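Long-range contacts in oligopeptide ABC transporter, periplasmic oligopeptide-binding protein, putative (Thermotoga maritima MSB8, PDB 5IPW), which probably binds oligopeptides outside the cytoplasmic membrane and hands them to an ABC transporter for uptake: residues N603-P609 with Q628-E632; G295-W301 with S597-K602; W522-Y528 with V542-P548. All blocks are in the same frame, centred on the assembly; numbering follows the deposited sequence.

Overall arrangement
Interactions 1 and 2 are neighbours. Strand 605-606 follows strand 599-602 after two loop residues, so this part of the chain pairs first with 295-301, then with the C-terminal 628-632. Their centres lie about 11 Å apart, and Phe-605 of interaction 1 packs on Met-299 of interaction 2. Both are antiparallel strand pairings, but interaction 2 is a buried contact at the edge of a mixed sheet, whereas interaction 1 is partly buried, with a buried amide exchange at one end and a water and Glu-632 at the exposed end. Interaction 3, across the chain's centre and about 50 Å from interaction 2 centre to centre, is a surface contact of helix and loop, mostly aromatic rings and prolines.

Interaction 1 (N603-P609 with Q628-E632)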
loop_
_atom_site.group_PDB
_atom_site.type_symbol
_atom_site.label_atom_id
_atom_site.label_comp_id
_atom_site.label_asym_id
_atom_site.label_seq_id
_atom_site.Cartn_x
_atom_site.Cartn_y
_atom_site.Cartn_z
ATOM N N ASN A 603 -2.222 -27.011 0.001
ATOM C CA ASN A 603 -2.046 -27.522 -1.350
ATOM C C ASN A 603 -3.338 -27.620 -2.150
ATOM O O ASN A 603 -3.293 -27.638 -3.379
ATOM C CB ASN A 603 -1.367 -28.893 -1.313
ATOM C CG ASN A 603 0.056 -28.814 -0.819
ATOM O OD1 ASN A 603 0.711 -27.785 -0.955
ATOM N ND2 ASN A 603 0.538 -29.896 -0.231
ATOM N N ASN A 604 -4.475 -27.694 -1.458
ATOM C CA ASN A 604 -5.774 -27.759 -2.127
ATOM C C ASN A 604 -6.496 -26.405 -2.137
ATOM O O ASN A 604 -7.682 -26.322 -2.473
ATOM C CB ASN A 604 -6.652 -28.836 -1.488
ATOM C CG ASN A 604 -7.144 -28.461 -0.100
ATOM O OD1 ASN A 604 -6.470 -27.741 0.650
ATOM N ND2 ASN A 604 -8.333 -28.956 0.253
ATOM N N PHE A 605 -5.762 -25.358 -1.761
ATOM C CA PHE A 605 -6.268 -24.002 -1.748
ATOM C C PHE A 605 -5.619 -23.253 -2.907
ATOM O O PHE A 605 -4.406 -23.024 -2.913
ATOM C CB PHE A 605 -5.952 -23.322 -0.419
ATOM C CG PHE A 605 -6.756 -22.081 -0.181
ATOM C CD1 PHE A 605 -6.344 -20.867 -0.696
ATOM C CD2 PHE A 605 -7.943 -22.139 0.537
ATOM C CE1 PHE A 605 -7.093 -19.723 -0.486
ATOM C CE2 PHE A 605 -8.693 -21.003 0.758
ATOM C CZ PHE A 605 -8.266 -19.789 0.246
ATOM N N ARG A 606 -6.437 -22.862 -3.878
ATOM C CA ARG A 606 -5.945 -22.517 -5.201
ATOM C C ARG A 606 -6.282 -21.104 -5.628
ATOM O O ARG A 606 -6.967 -20.381 -4.907
ATOM C CB ARG A 606 -6.496 -23.533 -6.198
ATOM C CG ARG A 606 -5.819 -24.886 -6.086
ATOM C CD ARG A 606 -4.395 -24.789 -6.604
ATOM N NE ARG A 606 -3.436 -25.420 -5.716
ATOM C CZ ARG A 606 -2.114 -25.386 -5.883
ATOM N NH1 ARG A 606 -1.568 -24.740 -6.907
ATOM N NH2 ARG A 606 -1.327 -26.010 -5.012
ATOM N N ASN A 607 -5.776 -20.722 -6.806
ATOM C CA ASN A 607 -5.917 -19.369 -7.366
ATOM C C ASN A 607 -5.218 -18.313 -6.510
ATOM O O ASN A 607 -5.592 -17.138 -6.532
ATOM C CB ASN A 607 -7.399 -18.995 -7.608
ATOM C CG ASN A 607 -7.952 -19.546 -8.925
ATOM O OD1 ASN A 607 -7.221 -19.985 -9.801
ATOM N ND2 ASN A 607 -9.259 -19.508 -9.060
ATOM N N VAL A 608 -4.196 -18.736 -5.768
ATOM C CA VAL A 608 -3.373 -17.822 -4.979
ATOM C C VAL A 608 -2.084 -17.576 -5.757
ATOM O O VAL A 608 -1.400 -18.532 -6.108
ATOM C CB VAL A 608 -3.013 -18.403 -3.594
ATOM C CG1 VAL A 608 -2.304 -17.363 -2.747
ATOM C CG2 VAL A 608 -4.262 -18.883 -2.858
ATOM N N PRO A 609 -1.747 -16.299 -6.027
ATOM C CA PRO A 609 -0.541 -15.970 -6.797
ATOM C C PRO A 609 0.755 -16.416 -6.135
ATOM O O PRO A 609 0.931 -16.227 -4.936
ATOM C CB PRO A 609 -0.564 -14.435 -6.885
ATOM C CG PRO A 609 -1.937 -14.033 -6.536
ATOM C CD PRO A 609 -2.511 -15.098 -5.659
ATOM N N GLN A 628 -11.692 -14.799 -5.936
ATOM C CA GLN A 628 -11.533 -15.941 -6.861
ATOM C C GLN A 628 -10.612 -17.045 -6.344
ATOM O O GLN A 628 -10.236 -17.944 -7.099
ATOM C CB GLN A 628 -11.095 -15.487 -8.278
ATOM C CG GLN A 628 -9.833 -14.649 -8.387
ATOM C CD GLN A 628 -8.554 -15.450 -8.307
ATOM O OE1 GLN A 628 -8.305 -16.325 -9.132
ATOM N NE2 GLN A 628 -7.720 -15.141 -7.316
ATOM N N PHE A 629 -10.253 -16.989 -5.066
ATOM C CA PHE A 629 -9.597 -18.129 -4.416
ATOM C C PHE A 629 -10.603 -19.249 -4.351
ATOM O O PHE A 629 -11.800 -18.992 -4.246
ATOM C CB PHE A 629 -9.181 -17.811 -2.983
ATOM C CG PHE A 629 -8.072 -16.798 -2.851
ATOM C CD1 PHE A 629 -7.328 -16.370 -3.942
ATOM C CD2 PHE A 629 -7.744 -16.314 -1.596
ATOM C CE1 PHE A 629 -6.306 -15.445 -3.786
ATOM C CE2 PHE A 629 -6.710 -15.408 -1.426
ATOM C CZ PHE A 629 -5.998 -14.962 -2.525
ATOM N N PHE A 630 -10.130 -20.487 -4.411
ATOM C CA PHE A 630 -11.007 -21.630 -4.177
ATOM C C PHE A 630 -10.325 -22.807 -3.503
ATOM O O PHE A 630 -9.102 -22.898 -3.473
ATOM C CB PHE A 630 -11.681 -22.085 -5.478
ATOM C CG PHE A 630 -10.793 -22.893 -6.403
ATOM C CD1 PHE A 630 -9.879 -22.267 -7.233
ATOM C CD2 PHE A 630 -10.923 -24.268 -6.486
ATOM C CE1 PHE A 630 -9.094 -22.999 -8.111
ATOM C CE2 PHE A 630 -10.138 -25.006 -7.360
ATOM C CZ PHE A 630 -9.218 -24.369 -8.171
ATOM N N ILE A 631 -11.159 -23.699 -2.977
ATOM C CA ILE A 631 -10.734 -24.945 -2.360
ATOM C C ILE A 631 -11.137 -26.098 -3.269
ATOM O O ILE A 631 -12.305 -26.222 -3.642
ATOM C CB ILE A 631 -11.415 -25.135 -0.979
ATOM C CG1 ILE A 631 -11.000 -24.017 -0.028
ATOM C CG2 ILE A 631 -11.059 -26.480 -0.357
ATOM C CD1 ILE A 631 -12.017 -23.750 1.057
ATOM N N GLU A 632 -10.184 -26.963 -3.593
ATOM C CA GLU A 632 -10.472 -28.110 -4.448
ATOM C C GLU A 632 -11.581 -28.965 -3.848
ATOM O O GLU A 632 -11.625 -29.161 -2.643
ATOM C CB GLU A 632 -9.215 -28.949 -4.654
ATOM C CG GLU A 632 -8.176 -28.241 -5.501
ATOM C CD GLU A 632 -6.866 -28.988 -5.618
ATOM O OE1 GLU A 632 -6.620 -29.925 -4.829
ATOM O OE2 GLU A 632 -6.063 -28.613 -6.502
HETATM O O HOH W 1 -9.610 -30.993 -1.591
#
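Asn-607 and Gln-628 exchange amide hydrogen bonds at one end of a small antiparallel two-stranded sheet, strand 605-606 against strand 630-631, which ties the C-terminal tail to the chain just after strand 599-602. Asn-607 ND2 donates to Gln-628 O at 2.7 Å, meeting the carbonyl almost head-on (C=O...N 169°), with the oxygen lying in the plane of the Asn-607 amide. In return Gln-628 NE2 reaches Asn-607 O at 3.0 Å, in the carbonyl plane; the same nitrogen also binds Met-625 O. Gln-628 CG sits between its backbone N and carbonyl carbon (chi1 56°) and the chain bends again at chi2, curling back over Asn-607. The other amide oxygens face another loop: Asn-607 OD1 accepts from Glu-54 N and Lys-55 N, Gln-628 OE1 from Val-53 N.

Phe-629 packs against Val-608, Asn-607 and Phe-605, and Met-299 of strand 299-300 also touches it. Val-608 CG2 stands over the centre of one ring face, 4.1 Å from the centroid, and Asn-607 O lies at the ring edge. Phe-629 CD2 is 3.6 Å from Phe-605 CE1, the rings meeting obliquely with planes 72° apart.

Phe-630 and Arg-606 share the sheet face opposite to that of Phe-605 and Ile-631. Arg-606 CB sits over the Phe-630 ring, 3.7 Å from the centroid, while Asn-607 ND2 comes to its edge. Arg-606 and Phe-630 also form the antiparallel hydrogen-bonded pair, Arg-606 N to Phe-630 O at 2.7 Å and Phe-630 N back to Arg-606 O. The bent Arg-606 chain grips Asn-603 O side-on with NE and NH2, and NH1 makes a salt bridge to Glu-54. At the far end, a water accepts from Asn-604 ND2 at 3.0 Å and donates to Glu-632 O at 2.9 Å.

Interaction 2 (G295-W301 with S597-K602); sequences GEIDMQW and SPAIAK
Trp-301 meets 597-599 through CB and the pyrrole side of its indole, from CD1 to CZ2. CB touches Ala-599 CB at 3.6 Å, and with CG anti to the backbone N (chi1 168°) the ring extends on toward Ser-597. CD1 passes close to the carbonyl oxygens of both Ser-597 and Pro-598. NE1 then donates to Ser-597 OG at 2.9 Å, bent at 135° and with the hydroxyl somewhat out of the ring plane, and more weakly to Ser-597 O. CZ2 rests near the same OG, which is also bonded to Gly-305 O. A phenylalanine here would probably leave Ser-597 OG and O without their indole donor and open a gap beside Ser-597.

Further along, Gln-300 and Ile-600 exchange two backbone bonds, and Lys-602 N binds Asp-298 O at 2.8 Å. Lys-602 doubles back at chi2 and chi3, taking CG past Ile-297 O and NZ to Gly-324 O, with a weak bond to Gly-295 O at the Schellman end of a helix. Strand 299-300 is the antiparallel edge of a mixed sheet with 599-602, 326-333 and 613-614, consistent with the type II periplasmic binding protein fold, whose lobes are assembled from distant parts of the chain.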
loop_
_atom_site.group_PDB
_atom_site.type_symbol
_atom_site.label_atom_id
_atom_site.label_comp_id
_atom_site.label_asym_id
_atom_site.label_seq_id
_atom_site.Cartn_x
_atom_site.Cartn_y
_atom_site.Cartn_z
ATOM N N GLY A 295 -0.927 -27.153 9.613
ATOM C CA GLY A 295 -1.845 -27.205 8.483
ATOM C C GLY A 295 -3.281 -26.945 8.876
ATOM O O GLY A 295 -4.204 -27.495 8.268
ATOM N N GLU A 296 -3.472 -26.107 9.890
ATOM C CA GLU A 296 -4.812 -25.756 10.355
ATOM C C GLU A 296 -5.279 -24.411 9.789
ATOM O O GLU A 296 -6.377 -23.958 10.095
ATOM C CB GLU A 296 -4.859 -25.741 11.885
ATOM C CG GLU A 296 -4.817 -27.129 12.510
ATOM C CD GLU A 296 -4.928 -27.106 14.027
ATOM O OE1 GLU A 296 -4.782 -26.022 14.631
ATOM O OE2 GLU A 296 -5.161 -28.181 14.619
ATOM N N ILE A 297 -4.439 -23.782 8.969
ATOM C CA ILE A 297 -4.798 -22.558 8.269
ATOM C C ILE A 297 -4.796 -22.826 6.760
ATOM O O ILE A 297 -3.789 -23.258 6.200
ATOM C CB ILE A 297 -3.813 -21.426 8.592
ATOM C CG1 ILE A 297 -3.792 -21.171 10.103
ATOM C CG2 ILE A 297 -4.184 -20.167 7.810
ATOM C CD1 ILE A 297 -2.972 -19.970 10.529
ATOM N N ASP A 298 -5.928 -22.564 6.115
ATOM C CA ASP A 298 -6.110 -22.869 4.698
ATOM C C ASP A 298 -5.362 -21.902 3.792
ATOM O O ASP A 298 -4.784 -22.309 2.784
ATOM C CB ASP A 298 -7.590 -22.883 4.359
ATOM C CG ASP A 298 -8.284 -24.120 4.876
ATOM O OD1 ASP A 298 -7.706 -25.221 4.722
ATOM O OD2 ASP A 298 -9.413 -23.998 5.414
ATOM N N MET A 299 -5.372 -20.626 4.156
ATOM C CA MET A 299 -4.513 -19.635 3.520
ATOM C C MET A 299 -4.507 -18.360 4.347
ATOM O O MET A 299 -5.562 -17.871 4.764
ATOM C CB MET A 299 -4.949 -19.367 2.058
ATOM C CG MET A 299 -5.237 -17.912 1.682
ATOM S SD MET A 299 -3.821 -16.841 1.523
ATOM C CE MET A 299 -4.545 -15.310 2.006
ATOM N N GLN A 300 -3.320 -17.818 4.577
ATOM C CA GLN A 300 -3.203 -16.574 5.311
ATOM C C GLN A 300 -1.837 -15.972 5.107
ATOM O O GLN A 300 -0.845 -16.674 4.932
ATOM C CB GLN A 300 -3.453 -16.786 6.808
ATOM C CG GLN A 300 -3.585 -15.491 7.593
ATOM C CD GLN A 300 -4.229 -15.674 8.965
ATOM O OE1 GLN A 300 -5.040 -16.573 9.178
ATOM N NE2 GLN A 300 -3.872 -14.801 9.900
ATOM N N TRP A 301 -1.813 -14.652 5.105
ATOM C CA TRP A 301 -0.582 -13.890 5.051
ATOM C C TRP A 301 -0.457 -12.997 6.276
ATOM O O TRP A 301 0.648 -12.765 6.772
ATOM C CB TRP A 301 -0.571 -13.024 3.792
ATOM C CG TRP A 301 0.516 -12.000 3.769
ATOM C CD1 TRP A 301 1.824 -12.205 3.469
ATOM C CD2 TRP A 301 0.382 -10.606 4.052
ATOM N NE1 TRP A 301 2.522 -11.022 3.547
ATOM C CE2 TRP A 301 1.661 -10.025 3.909
ATOM C CE3 TRP A 301 -0.699 -9.788 4.410
ATOM C CZ2 TRP A 301 1.896 -8.664 4.112
ATOM C CZ3 TRP A 301 -0.469 -8.428 4.610
ATOM C CH2 TRP A 301 0.821 -7.880 4.462
ATOM N N SER A 597 8.026 -11.495 2.832
ATOM C CA SER A 597 6.804 -11.335 3.620
ATOM C C SER A 597 5.878 -12.480 3.239
ATOM O O SER A 597 4.916 -12.287 2.499
ATOM C CB SER A 597 6.145 -9.984 3.320
ATOM O OG SER A 597 5.023 -9.768 4.160
ATOM N N PRO A 598 6.180 -13.686 3.731
ATOM C CA PRO A 598 5.583 -14.886 3.176
ATOM C C PRO A 598 4.160 -15.161 3.631
ATOM O O PRO A 598 3.716 -14.681 4.673
ATOM C CB PRO A 598 6.508 -15.991 3.681
ATOM C CG PRO A 598 6.964 -15.486 4.999
ATOM C CD PRO A 598 7.129 -14.002 4.812
ATOM N N ALA A 599 3.468 -15.949 2.824
ATOM C CA ALA A 599 2.130 -16.402 3.135
ATOM C C ALA A 599 2.146 -17.901 3.001
ATOM O O ALA A 599 3.110 -18.477 2.491
ATOM C CB ALA A 599 1.131 -15.806 2.155
ATOM N N ILE A 600 1.081 -18.540 3.453
ATOM C CA ILE A 600 0.923 -19.959 3.215
ATOM C C ILE A 600 -0.445 -20.232 2.637
ATOM O O ILE A 600 -1.389 -19.479 2.865
ATOM C CB ILE A 600 1.155 -20.811 4.485
ATOM C CG1 ILE A 600 0.023 -20.643 5.503
ATOM C CG2 ILE A 600 2.493 -20.457 5.115
ATOM C CD1 ILE A 600 0.093 -21.643 6.645
ATOM N N ALA A 601 -0.515 -21.308 1.867
ATOM C CA ALA A 601 -1.755 -21.792 1.317
ATOM C C ALA A 601 -1.682 -23.302 1.307
ATOM O O ALA A 601 -0.708 -23.867 0.855
ATOM C CB ALA A 601 -1.941 -21.268 -0.096
ATOM N N LYS A 602 -2.711 -23.954 1.814
ATOM C CA LYS A 602 -2.809 -25.389 1.694
ATOM C C LYS A 602 -2.690 -25.793 0.232
ATOM O O LYS A 602 -3.028 -25.025 -0.663
ATOM C CB LYS A 602 -4.141 -25.883 2.257
ATOM C CG LYS A 602 -4.247 -25.749 3.768
ATOM C CD LYS A 602 -3.484 -26.836 4.500
ATOM C CE LYS A 602 -4.265 -28.136 4.510
ATOM N NZ LYS A 602 -3.628 -29.087 5.457
#

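Interaction 3 (W522-Y528 with V542-P548); sequences WSGWISY and VPEGPEP
From Trp-522 to Tyr-528 the chain enters helix 523-534, and the irregular loop 542-548 passes it in roughly the reverse sense, CA atoms 6.1 Å apart at Trp-522 and Pro-548 and 7.2 Å at Tyr-528 and Val-542, bowing outward between to make room for Trp-525.

That indole fills the bow. CG of Trp-525 is anti to the carbonyl carbon (chi1 -74°), which sends the ring out from the helix into the loop. Pro-543 covers one face, with CG and its carbonyl oxygen both on that side. Glu-547 covers the opposite face: CA stands 3.9 Å from the centroid of the five-membered ring, nearly on its normal, and the extended side chain carries on across the six-membered ring, where the carboxylate lies stacked with its plane 19° from the indole. Glu-547 OE2 is in turn bonded to Tyr-553 OH. NE1 donates to Gly-545 O at 3.1 Å; the bond is bent, and the nitrogen lies well above the carbonyl plane. At the far rim CH2 meets Val-542 CG1.

The arrangement is CH-pi packing, largely of prolines on aromatic rings, in the connection between helices 523-534 and 550-564: the loop doubles back over the start of the first helix before the second begins. Pro-548 touches both tryptophans. Its CB lies over a face of Trp-522, 3.6 Å from the centroid of the five-membered ring, while CD rests against Trp-525 CB at 3.5 Å. Trp-522 also packs on Val-552 of helix 550-564 and Asn-357 of helix 350-357.

At the other end Pro-543 leans on the helix itself, CG near Gly-524 O. Its CD stands over the ring of Tyr-528, 4.2 Å from the centroid, and Val-542 CG2 comes to Tyr-528 OH at 3.6 Å.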
loop_
_atom_site.group_PDB
_atom_site.type_symbol
_atom_site.label_atom_id
_atom_site.label_comp_id
_atom_site.label_asym_id
_atom_site.label_seq_id
_atom_site.Cartn_x
_atom_site.Cartn_y
_atom_site.Cartn_z
ATOM N N TRP A 522 16.988 21.072 3.415
ATOM C CA TRP A 522 16.559 21.945 2.314
ATOM C C TRP A 522 15.079 22.354 2.362
ATOM O O TRP A 522 14.610 23.079 1.477
ATOM C CB TRP A 522 16.867 21.283 0.961
ATOM C CG TRP A 522 18.332 21.086 0.702
ATOM C CD1 TRP A 522 19.341 21.938 1.042
ATOM C CD2 TRP A 522 18.951 19.985 0.020
ATOM N NE1 TRP A 522 20.549 21.427 0.637
ATOM C CE2 TRP A 522 20.337 20.233 -0.001
ATOM C CE3 TRP A 522 18.467 18.816 -0.580
ATOM C CZ2 TRP A 522 21.249 19.353 -0.592
ATOM C CZ3 TRP A 522 19.380 17.934 -1.164
ATOM C CH2 TRP A 522 20.752 18.208 -1.161
ATOM N N SER A 523 14.351 21.917 3.393
ATOM C CA SER A 523 12.912 22.211 3.524
ATOM C C SER A 523 12.567 23.696 3.451
ATOM O O SER A 523 11.476 24.057 3.005
ATOM C CB SER A 523 12.371 21.643 4.837
ATOM O OG SER A 523 12.481 20.231 4.868
ATOM N N GLY A 524 13.478 24.550 3.914
ATOM C CA GLY A 524 13.284 25.995 3.830
ATOM C C GLY A 524 13.162 26.437 2.384
ATOM O O GLY A 524 12.147 27.008 1.975
ATOM N N TRP A 525 14.195 26.134 1.608
ATOM C CA TRP A 525 14.260 26.510 0.197
ATOM C C TRP A 525 13.211 25.811 -0.664
ATOM O O TRP A 525 12.614 26.438 -1.541
ATOM C CB TRP A 525 15.661 26.224 -0.354
ATOM C CG TRP A 525 16.671 27.216 0.117
ATOM C CD1 TRP A 525 17.507 27.099 1.190
ATOM C CD2 TRP A 525 16.937 28.493 -0.463
ATOM N NE1 TRP A 525 18.286 28.224 1.308
ATOM C CE2 TRP A 525 17.956 29.095 0.305
ATOM C CE3 TRP A 525 16.419 29.185 -1.564
ATOM C CZ2 TRP A 525 18.466 30.359 0.007
ATOM C CZ3 TRP A 525 16.925 30.440 -1.859
ATOM C CH2 TRP A 525 17.939 31.015 -1.075
ATOM N N ILE A 526 12.994 24.521 -0.414
ATOM C CA ILE A 526 11.984 23.745 -1.135
ATOM C C ILE A 526 10.598 24.370 -0.974
ATOM O O ILE A 526 9.816 24.426 -1.919
ATOM C CB ILE A 526 11.955 22.277 -0.654
ATOM C CG1 ILE A 526 13.234 21.561 -1.089
ATOM C CG2 ILE A 526 10.739 21.537 -1.208
ATOM C CD1 ILE A 526 13.529 20.309 -0.300
ATOM N N SER A 527 10.300 24.832 0.234
ATOM C CA SER A 527 9.029 25.480 0.518
ATOM C C SER A 527 8.972 26.866 -0.137
ATOM O O SER A 527 7.927 27.280 -0.650
ATOM C CB SER A 527 8.842 25.582 2.027
ATOM O OG SER A 527 7.512 25.899 2.358
ATOM N N TYR A 528 10.105 27.570 -0.117
ATOM C CA TYR A 528 10.248 28.862 -0.798
ATOM C C TYR A 528 10.054 28.718 -2.318
ATOM O O TYR A 528 9.410 29.560 -2.951
ATOM C CB TYR A 528 11.614 29.491 -0.451
ATOM C CG TYR A 528 11.956 30.767 -1.201
ATOM C CD1 TYR A 528 11.044 31.818 -1.292
ATOM C CD2 TYR A 528 13.206 30.930 -1.798
ATOM C CE1 TYR A 528 11.355 32.985 -1.973
ATOM C CE2 TYR A 528 13.528 32.095 -2.480
ATOM C CZ TYR A 528 12.597 33.120 -2.565
ATOM O OH TYR A 528 12.896 34.282 -3.239
ATOM N N VAL A 542 12.992 35.655 2.166
ATOM C CA VAL A 542 13.882 34.591 1.689
ATOM C C VAL A 542 14.504 33.880 2.894
ATOM O O VAL A 542 14.904 34.546 3.851
ATOM C CB VAL A 542 15.015 35.179 0.813
ATOM C CG1 VAL A 542 15.990 34.101 0.352
ATOM C CG2 VAL A 542 14.436 35.912 -0.388
ATOM N N PRO A 543 14.595 32.532 2.859
ATOM C CA PRO A 543 15.227 31.814 3.965
ATOM C C PRO A 543 16.737 31.651 3.773
ATOM O O PRO A 543 17.213 31.576 2.635
ATOM C CB PRO A 543 14.537 30.452 3.922
ATOM C CG PRO A 543 14.272 30.234 2.473
ATOM C CD PRO A 543 14.095 31.592 1.836
ATOM N N GLU A 544 17.469 31.600 4.884
ATOM C CA GLU A 544 18.917 31.378 4.865
ATOM C C GLU A 544 19.230 29.882 4.753
ATOM O O GLU A 544 18.326 29.054 4.607
ATOM C CB GLU A 544 19.586 31.997 6.112
ATOM C CG GLU A 544 19.465 31.203 7.418
ATOM C CD GLU A 544 18.179 31.476 8.190
ATOM O OE1 GLU A 544 18.227 31.495 9.438
ATOM O OE2 GLU A 544 17.118 31.675 7.560
ATOM N N GLY A 545 20.514 29.545 4.825
ATOM C CA GLY A 545 20.958 28.155 4.771
ATOM C C GLY A 545 21.381 27.774 3.368
ATOM O O GLY A 545 21.122 28.516 2.419
ATOM N N PRO A 546 22.040 26.613 3.224
ATOM C CA PRO A 546 22.469 26.194 1.897
ATOM C C PRO A 546 21.274 25.937 0.991
ATOM O O PRO A 546 20.284 25.350 1.432
ATOM C CB PRO A 546 23.232 24.886 2.157
ATOM C CG PRO A 546 23.494 24.855 3.624
ATOM C CD PRO A 546 22.357 25.602 4.245
ATOM N N GLU A 547 21.366 26.404 -0.251
ATOM C CA GLU A 547 20.364 26.114 -1.264
ATOM C C GLU A 547 20.630 24.712 -1.813
ATOM O O GLU A 547 21.786 24.287 -1.866
ATOM C CB GLU A 547 20.436 27.149 -2.384
ATOM C CG GLU A 547 19.212 27.175 -3.282
ATOM C CD GLU A 547 19.231 28.309 -4.292
ATOM O OE1 GLU A 547 20.223 29.069 -4.330
ATOM O OE2 GLU A 547 18.244 28.440 -5.048
ATOM N N PRO A 548 19.564 23.973 -2.188
ATOM C CA PRO A 548 19.755 22.642 -2.787
ATOM C C PRO A 548 20.263 22.704 -4.221
ATOM O O PRO A 548 20.081 23.728 -4.882
ATOM C CB PRO A 548 18.340 22.043 -2.789
ATOM C CG PRO A 548 17.424 23.214 -2.741
ATOM C CD PRO A 548 18.138 24.248 -1.920
#